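PDB 3SHP: putative acetyltransferase Sthe_0691 from Sphaerobacter thermophilus, which probably transfers an acetyl group from acetyl-coenzyme A to an acceptor that has not been established. Local coordinates for residues Q83-R88 / H117-I122; A127-R132 / I152-H157. One frame throughout, in Å; residues are numbered along the deposited sequence.

Going from the N terminus, the chain first lays down the antiparallel strands that end at 72-80, then turns into strand 84-91, runs back through helix 98-116 and returns as strand 121-127. Contact 1 (83-88 with 117-122) closes that excursion where the two strands begin side by side. The far end of strand 121-127 leads directly into contact 2 (127-132 with 152-157), whose loop holds helix 131-139 and strand 143-151. The two closures follow one another without nesting or crossing. Contact 1 joins parallel neighbours in the sheet, while contact 2, about 25 Å away between centres, ties the start of helix 131-139 to the hairpin turn before strand 157-167.

Contact 1: residues Q83-R88 / H117-I122; sequences QTASLR and HELLVI
Backbone bonds set the register between 83-88 and 117-122. Gln83 O is gripped twice, at 2.8 Å by Leu120 N and at a longer 3.3 Å by Val121 N, both donors lying in its carbonyl plane. Two residues on, Ala85 N returns a bond of 2.9 Å to Val121 O, with an angle of 155° at the hydrogen. CA-H groups reinforce this ladder: Thr84 CA lies 3.4 Å from Val121 O, and Ile122 CA lies 3.3 Å from Ala85 O.

The apolar contacts fall on both faces of the sheet. Thr84 and Val121 lie alongside each other, CG2 of Thr84 resting 4.0 Å from CB of Val121. Thr84 CG2 sits beside its own backbone N, which puts OG1 in the crowded position between N and the carbonyl carbon (chi1 63°). On the face of Ala85 and Ile122, Leu119 brings CD1 to 3.6 Å from Ala85 CB, while its other methyl, CD2, settles over the carbonyl of Thr84. Leu87 CD2 reaches back alongside Ile122 CG2, and the same leucine packs on Val109 and Leu113, so helix 98-116 covers this face.

At the edge, the amide end of Gln83 runs beside Leu120, whose CD1 comes 3.9 Å from Gln83 CD; this is van der Waals contact with a flat polar group.

Two parallel neighbours linked by a helix over one face make a beta-alpha-beta unit, consistent with the central strand-helix-strand of the GNAT acetyltransferase fold.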
ATOM      1  N   GLN A  83      -7.853 -14.338 -35.243  1.00 35.42           N
ATOM      2  CA  GLN A  83      -6.777 -14.634 -36.163  1.00 34.72           C
ATOM      3  C   GLN A  83      -5.417 -14.180 -35.643  1.00 33.15           C
ATOM      4  O   GLN A  83      -4.485 -13.989 -36.430  1.00 32.68           O
ATOM      5  CB  GLN A  83      -7.095 -13.964 -37.488  1.00 35.76           C
ATOM      6  CG  GLN A  83      -7.985 -14.854 -38.364  1.00 40.07           C
ATOM      7  CD  GLN A  83      -8.915 -14.080 -39.248  1.00 45.68           C
ATOM      8  OE1 GLN A  83      -9.172 -12.886 -39.038  1.00 49.67           O
ATOM      9  NE2 GLN A  83      -9.462 -14.761 -40.241  1.00 49.36           N
ATOM     10  N   THR A  84      -5.321 -13.989 -34.322  1.00 31.14           N
ATOM     11  CA  THR A  84      -4.122 -13.422 -33.704  1.00 29.29           C
ATOM     12  C   THR A  84      -3.597 -14.300 -32.592  1.00 27.87           C
ATOM     13  O   THR A  84      -4.363 -15.025 -31.953  1.00 27.48           O
ATOM     14  CB  THR A  84      -4.389 -12.024 -33.109  1.00 29.44           C
ATOM     15  OG1 THR A  84      -5.350 -12.131 -32.053  1.00 28.65           O
ATOM     16  CG2 THR A  84      -4.924 -11.056 -34.185  1.00 29.33           C
ATOM     17  N   ALA A  85      -2.287 -14.245 -32.370  1.00 26.58           N
ATOM     18  CA  ALA A  85      -1.689 -14.844 -31.195  1.00 25.79           C
ATOM     19  C   ALA A  85      -0.726 -13.832 -30.602  1.00 25.91           C
ATOM     20  O   ALA A  85       0.108 -13.279 -31.321  1.00 26.31           O
ATOM     21  CB  ALA A  85      -0.952 -16.098 -31.558  1.00 25.89           C
ATOM     22  N   SER A  86      -0.873 -13.578 -29.303  1.00 25.16           N
ATOM     23  CA  SER A  86      -0.035 -12.651 -28.569  1.00 24.40           C
ATOM     24  C   SER A  86       0.598 -13.406 -27.408  1.00 23.81           C
ATOM     25  O   SER A  86      -0.048 -14.247 -26.787  1.00 24.22           O
ATOM     26  CB  SER A  86      -0.878 -11.482 -28.052  1.00 24.94           C
ATOM     27  OG  SER A  86      -1.548 -10.846 -29.128  1.00 25.26           O
ATOM     28  N   LEU A  87       1.855 -13.111 -27.112  1.00 22.83           N
ATOM     29  CA  LEU A  87       2.568 -13.836 -26.064  1.00 22.58           C
ATOM     30  C   LEU A  87       3.686 -13.068 -25.392  1.00 21.92           C
ATOM     31  O   LEU A  87       4.266 -12.135 -25.959  1.00 21.82           O
ATOM     32  CB  LEU A  87       3.139 -15.142 -26.585  1.00 22.87           C
ATOM     33  CG  LEU A  87       4.026 -15.102 -27.806  1.00 25.36           C
ATOM     34  CD1 LEU A  87       5.127 -16.133 -27.646  1.00 28.17           C
ATOM     35  CD2 LEU A  87       3.181 -15.383 -29.066  1.00 27.15           C
ATOM     36  N   ARG A  88       3.974 -13.489 -24.178  1.00 21.29           N
ATOM     37  CA  ARG A  88       5.048 -12.928 -23.389  1.00 22.58           C
ATOM     38  C   ARG A  88       5.613 -14.048 -22.524  1.00 22.57           C
ATOM     39  O   ARG A  88       4.955 -15.070 -22.312  1.00 22.94           O
ATOM     40  CB  ARG A  88       4.540 -11.737 -22.542  1.00 22.77           C
ATOM     41  CG  ARG A  88       3.724 -12.047 -21.265  1.00 23.89           C
ATOM     42  CD  ARG A  88       3.696 -10.816 -20.262  1.00 23.49           C
ATOM     43  NE  ARG A  88       3.105  -9.620 -20.883  1.00 24.58           N
ATOM     44  CZ  ARG A  88       1.796  -9.349 -20.923  1.00 24.55           C
ATOM     45  NH1 ARG A  88       1.357  -8.258 -21.554  1.00 22.55           N
ATOM     46  NH2 ARG A  88       0.919 -10.168 -20.336  1.00 23.76           N
ATOM     47  N   HIS A 117      -2.064 -23.503 -36.187  1.00 53.70           N
ATOM     48  CA  HIS A 117      -3.120 -22.527 -35.998  1.00 53.02           C
ATOM     49  C   HIS A 117      -3.261 -21.675 -37.252  1.00 53.05           C
ATOM     50  O   HIS A 117      -2.347 -21.630 -38.095  1.00 53.21           O
ATOM     51  CB  HIS A 117      -2.827 -21.649 -34.778  1.00 52.99           C
ATOM     52  CG  HIS A 117      -2.523 -22.420 -33.525  1.00 51.80           C
ATOM     53  ND1 HIS A 117      -3.492 -22.765 -32.605  1.00 51.23           N
ATOM     54  CD2 HIS A 117      -1.355 -22.907 -33.041  1.00 50.65           C
ATOM     55  CE1 HIS A 117      -2.934 -23.437 -31.612  1.00 49.87           C
ATOM     56  NE2 HIS A 117      -1.638 -23.538 -31.854  1.00 49.83           N
ATOM     57  N   GLU A 118      -4.407 -21.006 -37.380  1.00 52.58           N
ATOM     58  CA  GLU A 118      -4.678 -20.189 -38.568  1.00 51.81           C
ATOM     59  C   GLU A 118      -4.549 -18.684 -38.319  1.00 49.47           C
ATOM     60  O   GLU A 118      -5.530 -17.939 -38.303  1.00 49.91           O
ATOM     61  CB  GLU A 118      -6.015 -20.580 -39.190  1.00 52.74           C
ATOM     62  CG  GLU A 118      -5.970 -21.989 -39.785  1.00 57.64           C
ATOM     63  CD  GLU A 118      -4.944 -22.129 -40.928  1.00 62.69           C
ATOM     64  OE1 GLU A 118      -5.134 -23.037 -41.763  1.00 64.21           O
ATOM     65  OE2 GLU A 118      -3.964 -21.327 -40.999  1.00 64.97           O
ATOM     66  N   LEU A 119      -3.309 -18.246 -38.166  1.00 46.44           N
ATOM     67  CA  LEU A 119      -3.029 -16.910 -37.675  1.00 43.59           C
ATOM     68  C   LEU A 119      -2.607 -15.994 -38.794  1.00 42.06           C
ATOM     69  O   LEU A 119      -1.871 -16.398 -39.694  1.00 42.08           O
ATOM     70  CB  LEU A 119      -1.921 -16.962 -36.635  1.00 42.98           C
ATOM     71  CG  LEU A 119      -2.169 -17.885 -35.462  1.00 42.09           C
ATOM     72  CD1 LEU A 119      -0.890 -17.922 -34.638  1.00 41.55           C
ATOM     73  CD2 LEU A 119      -3.359 -17.415 -34.620  1.00 41.54           C
ATOM     74  N   LEU A 120      -3.086 -14.761 -38.734  1.00 39.99           N
ATOM     75  CA  LEU A 120      -2.614 -13.719 -39.630  1.00 38.63           C
ATOM     76  C   LEU A 120      -1.598 -12.833 -38.885  1.00 37.35           C
ATOM     77  O   LEU A 120      -0.826 -12.120 -39.533  1.00 37.84           O
ATOM     78  CB  LEU A 120      -3.799 -12.909 -40.196  1.00 38.27           C
ATOM     79  CG  LEU A 120      -4.819 -13.772 -40.975  1.00 39.52           C
ATOM     80  CD1 LEU A 120      -6.014 -12.975 -41.538  1.00 40.21           C
ATOM     81  CD2 LEU A 120      -4.144 -14.577 -42.105  1.00 39.84           C
ATOM     82  N   VAL A 121      -1.584 -12.906 -37.542  1.00 34.65           N
ATOM     83  CA  VAL A 121      -0.713 -12.053 -36.700  1.00 33.17           C
ATOM     84  C   VAL A 121      -0.175 -12.792 -35.478  1.00 32.53           C
ATOM     85  O   VAL A 121      -0.930 -13.458 -34.750  1.00 33.33           O
ATOM     86  CB  VAL A 121      -1.442 -10.783 -36.202  1.00 32.77           C
ATOM     87  CG1 VAL A 121      -0.457  -9.775 -35.643  1.00 32.06           C
ATOM     88  CG2 VAL A 121      -2.242 -10.141 -37.315  1.00 32.37           C
ATOM     89  N   ILE A 122       1.138 -12.690 -35.281  1.00 31.34           N
ATOM     90  CA  ILE A 122       1.828 -13.185 -34.089  1.00 29.83           C
ATOM     91  C   ILE A 122       2.554 -11.994 -33.481  1.00 27.97           C
ATOM     92  O   ILE A 122       3.242 -11.255 -34.201  1.00 27.27           O
ATOM     93  CB  ILE A 122       2.869 -14.286 -34.440  1.00 30.55           C
ATOM     94  CG1 ILE A 122       2.192 -15.465 -35.151  1.00 32.15           C
ATOM     95  CG2 ILE A 122       3.593 -14.786 -33.188  1.00 30.59           C
ATOM     96  CD1 ILE A 122       3.167 -16.609 -35.605  1.00 31.82           C
TER

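Contact 2: residues A127-R132 / I152-H157; sequences AADEQR and IARAGH
The backbones never pair here: a type I turn from Ala127 to Glu130, closed by Glu130 N to Ala127 O at 2.9 Å, faces a tight hairpin turn in which Arg154 N bonds His157 O, and the nearest CA atoms, those of Ala127 and Ile152, are 7.2 Å apart. Side chains span the gap. Arg154 and Asp129 meet tip to tip, the guanidinium side-on to the carboxylate: NE gives a short 2.6 Å bond to Asp129 OD2, and NH2 one of 2.9 Å to OD1 that is almost straight (175°). Both oxygens use their syn lone pairs and the two planes are only 20° apart, so the pairing fixes the rotation of both groups.

Arg154 NH2 has a second bond, 3.1 Å to Glu130 OE1, which it meets from above the carboxylate plane. This makes a three-residue salt-bridge network at the start of helix 131-139, where Glu130 is the N-cap residue; its OE2 takes the N-H of Ala127, and its OE1 also pairs with Lys47 of a neighbouring subunit. An alanine in place of Arg154 would remove all three salt-bridge bonds and would probably leave two neighbouring carboxylates without their shared counter-charge, loosening the hairpin from the helix start.

The one apolar pair across the segments is Ala127 CB with Ile152 CG1, 4.3 Å apart. The guanidinium also has carbon neighbours: Ile152 CG2, from its own segment, lies over one face, and Ala127 CB is 3.4 Å from Arg154 NH2. A water links Asp129 OD2 to His157 NE2, while His157 ND1 donates to Ala155 O and the imidazole lays one face against Arg154 CB. Another water joins Arg154 NH1 to Glu130 OE1.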
ATOM      1  N   ALA A 127      12.145  -7.422 -24.341  1.00 21.43           N
ATOM      2  CA  ALA A 127      12.801  -6.220 -23.847  1.00 21.51           C
ATOM      3  C   ALA A 127      14.026  -5.952 -24.706  1.00 22.10           C
ATOM      4  O   ALA A 127      14.664  -6.885 -25.171  1.00 22.15           O
ATOM      5  CB  ALA A 127      13.196  -6.373 -22.372  1.00 20.76           C
ATOM      6  N   ALA A 128      14.372  -4.681 -24.882  1.00 23.06           N
ATOM      7  CA  ALA A 128      15.440  -4.323 -25.791  1.00 24.14           C
ATOM      8  C   ALA A 128      16.796  -4.870 -25.371  1.00 24.83           C
ATOM      9  O   ALA A 128      17.663  -4.942 -26.200  1.00 26.04           O
ATOM     10  CB  ALA A 128      15.500  -2.791 -26.029  1.00 23.44           C
ATOM     11  N   ASP A 129      16.985  -5.266 -24.109  1.00 25.47           N
ATOM     12  CA  ASP A 129      18.293  -5.804 -23.686  1.00 26.92           C
ATOM     13  C   ASP A 129      18.312  -7.337 -23.724  1.00 27.47           C
ATOM     14  O   ASP A 129      19.273  -7.966 -23.257  1.00 27.84           O
ATOM     15  CB  ASP A 129      18.672  -5.310 -22.268  1.00 27.12           C
ATOM     16  CG  ASP A 129      17.593  -5.605 -21.256  1.00 26.71           C
ATOM     17  OD1 ASP A 129      16.556  -6.155 -21.669  1.00 26.12           O
ATOM     18  OD2 ASP A 129      17.752  -5.284 -20.057  1.00 28.42           O
ATOM     19  N   GLU A 130      17.234  -7.937 -24.224  1.00 27.55           N
ATOM     20  CA  GLU A 130      17.184  -9.395 -24.303  1.00 28.97           C
ATOM     21  C   GLU A 130      17.779  -9.928 -25.610  1.00 29.82           C
ATOM     22  O   GLU A 130      17.069 -10.419 -26.488  1.00 30.41           O
ATOM     23  CB  GLU A 130      15.771  -9.914 -23.990  1.00 28.21           C
ATOM     24  CG  GLU A 130      15.459  -9.740 -22.509  1.00 28.13           C
ATOM     25  CD  GLU A 130      13.967  -9.763 -22.127  1.00 29.45           C
ATOM     26  OE1 GLU A 130      13.702  -9.605 -20.905  1.00 28.28           O
ATOM     27  OE2 GLU A 130      13.070  -9.940 -23.000  1.00 28.84           O
ATOM     28  N   GLN A 131      19.104  -9.841 -25.691  1.00 31.42           N
ATOM     29  CA  GLN A 131      19.884 -10.088 -26.923  1.00 33.67           C
ATOM     30  C   GLN A 131      19.542 -11.360 -27.679  1.00 32.76           C
ATOM     31  O   GLN A 131      19.230 -11.341 -28.866  1.00 32.43           O
ATOM     32  CB  GLN A 131      21.379 -10.133 -26.596  1.00 34.81           C
ATOM     33  CG  GLN A 131      22.181  -9.038 -27.215  1.00 40.68           C
ATOM     34  CD  GLN A 131      23.680  -9.391 -27.304  1.00 48.24           C
ATOM     35  OE1 GLN A 131      24.258 -10.004 -26.382  1.00 49.97           O
ATOM     36  NE2 GLN A 131      24.312  -9.004 -28.422  1.00 50.64           N
ATOM     37  N   ARG A 132      19.653 -12.474 -26.972  1.00 32.55           N
ATOM     38  CA  ARG A 132      19.415 -13.770 -27.558  1.00 32.32           C
ATOM     39  C   ARG A 132      17.959 -13.939 -27.957  1.00 30.83           C
ATOM     40  O   ARG A 132      17.669 -14.458 -29.027  1.00 31.28           O
ATOM     41  CB  ARG A 132      19.865 -14.852 -26.592  1.00 33.23           C
ATOM     42  CG  ARG A 132      21.359 -14.787 -26.352  1.00 37.52           C
ATOM     43  CD  ARG A 132      21.793 -15.816 -25.363  1.00 43.96           C
ATOM     44  NE  ARG A 132      23.137 -15.542 -24.853  1.00 51.07           N
ATOM     45  CZ  ARG A 132      24.270 -15.938 -25.441  1.00 54.76           C
ATOM     46  NH1 ARG A 132      24.246 -16.615 -26.590  1.00 55.34           N
ATOM     47  NH2 ARG A 132      25.440 -15.646 -24.879  1.00 57.32           N
ATOM     48  N   ILE A 152      10.634  -0.843 -19.170  1.00 20.98           N
ATOM     49  CA  ILE A 152      11.045  -1.953 -18.305  1.00 20.82           C
ATOM     50  C   ILE A 152      12.104  -1.506 -17.290  1.00 21.37           C
ATOM     51  O   ILE A 152      13.190  -1.056 -17.683  1.00 21.68           O
ATOM     52  CB  ILE A 152      11.612  -3.165 -19.136  1.00 21.09           C
ATOM     53  CG1 ILE A 152      10.646  -3.640 -20.261  1.00 20.65           C
ATOM     54  CG2 ILE A 152      11.974  -4.339 -18.223  1.00 21.91           C
ATOM     55  CD1 ILE A 152       9.232  -3.922 -19.799  1.00 20.96           C
ATOM     56  N   ALA A 153      11.800  -1.633 -15.996  1.00 21.39           N
ATOM     57  CA  ALA A 153      12.795  -1.372 -14.930  1.00 22.48           C
ATOM     58  C   ALA A 153      13.928  -2.401 -14.923  1.00 22.80           C
ATOM     59  O   ALA A 153      13.675  -3.591 -14.954  1.00 23.26           O
ATOM     60  CB  ALA A 153      12.118  -1.351 -13.530  1.00 21.92           C
ATOM     61  N   ARG A 154      15.169  -1.923 -14.890  1.00 23.20           N
ATOM     62  CA  ARG A 154      16.331  -2.749 -14.609  1.00 23.45           C
ATOM     63  C   ARG A 154      17.097  -2.116 -13.438  1.00 24.28           C
ATOM     64  O   ARG A 154      16.703  -1.071 -12.887  1.00 24.45           O
ATOM     65  CB  ARG A 154      17.250  -2.859 -15.853  1.00 22.99           C
ATOM     66  CG  ARG A 154      16.618  -3.502 -17.110  1.00 22.44           C
ATOM     67  CD  ARG A 154      16.261  -4.997 -16.886  1.00 22.76           C
ATOM     68  NE  ARG A 154      15.950  -5.656 -18.151  1.00 22.39           N
ATOM     69  CZ  ARG A 154      15.045  -6.621 -18.313  1.00 22.23           C
ATOM     70  NH1 ARG A 154      14.308  -7.075 -17.294  1.00 21.15           N
ATOM     71  NH2 ARG A 154      14.863  -7.137 -19.520  1.00 21.65           N
ATOM     72  N   ALA A 155      18.210  -2.732 -13.071  1.00 25.07           N
ATOM     73  CA  ALA A 155      18.997  -2.229 -11.983  1.00 26.23           C
ATOM     74  C   ALA A 155      19.676  -0.950 -12.455  1.00 27.24           C
ATOM     75  O   ALA A 155      20.453  -0.981 -13.430  1.00 27.65           O
ATOM     76  CB  ALA A 155      20.021  -3.269 -11.557  1.00 25.93           C
ATOM     77  N   GLY A 156      19.345   0.167 -11.795  1.00 26.67           N
ATOM     78  CA  GLY A 156      19.959   1.440 -12.090  1.00 26.71           C
ATOM     79  C   GLY A 156      19.478   2.190 -13.334  1.00 26.59           C
ATOM     80  O   GLY A 156      19.905   3.297 -13.563  1.00 27.48           O
ATOM     81  N   HIS A 157      18.591   1.599 -14.135  1.00 25.82           N
ATOM     82  CA  HIS A 157      18.217   2.170 -15.433  1.00 25.17           C
ATOM     83  C   HIS A 157      16.969   1.457 -15.926  1.00 24.35           C
ATOM     84  O   HIS A 157      16.497   0.533 -15.276  1.00 23.94           O
ATOM     85  CB  HIS A 157      19.368   2.064 -16.488  1.00 25.10           C
ATOM     86  CG  HIS A 157      19.679   0.658 -16.934  1.00 25.65           C
ATOM     87  ND1 HIS A 157      20.224  -0.292 -16.092  1.00 25.64           N
ATOM     88  CD2 HIS A 157      19.527   0.045 -18.137  1.00 26.08           C
ATOM     89  CE1 HIS A 157      20.387  -1.429 -16.755  1.00 26.78           C
ATOM     90  NE2 HIS A 157      19.968  -1.253 -17.995  1.00 25.28           N
TER
HETATM   91  O   HOH W   1      20.148  -3.452 -19.740  1.00 36.34           O
HETATM   92  O   HOH W   2      12.233  -9.104 -18.220  1.00 56.61           O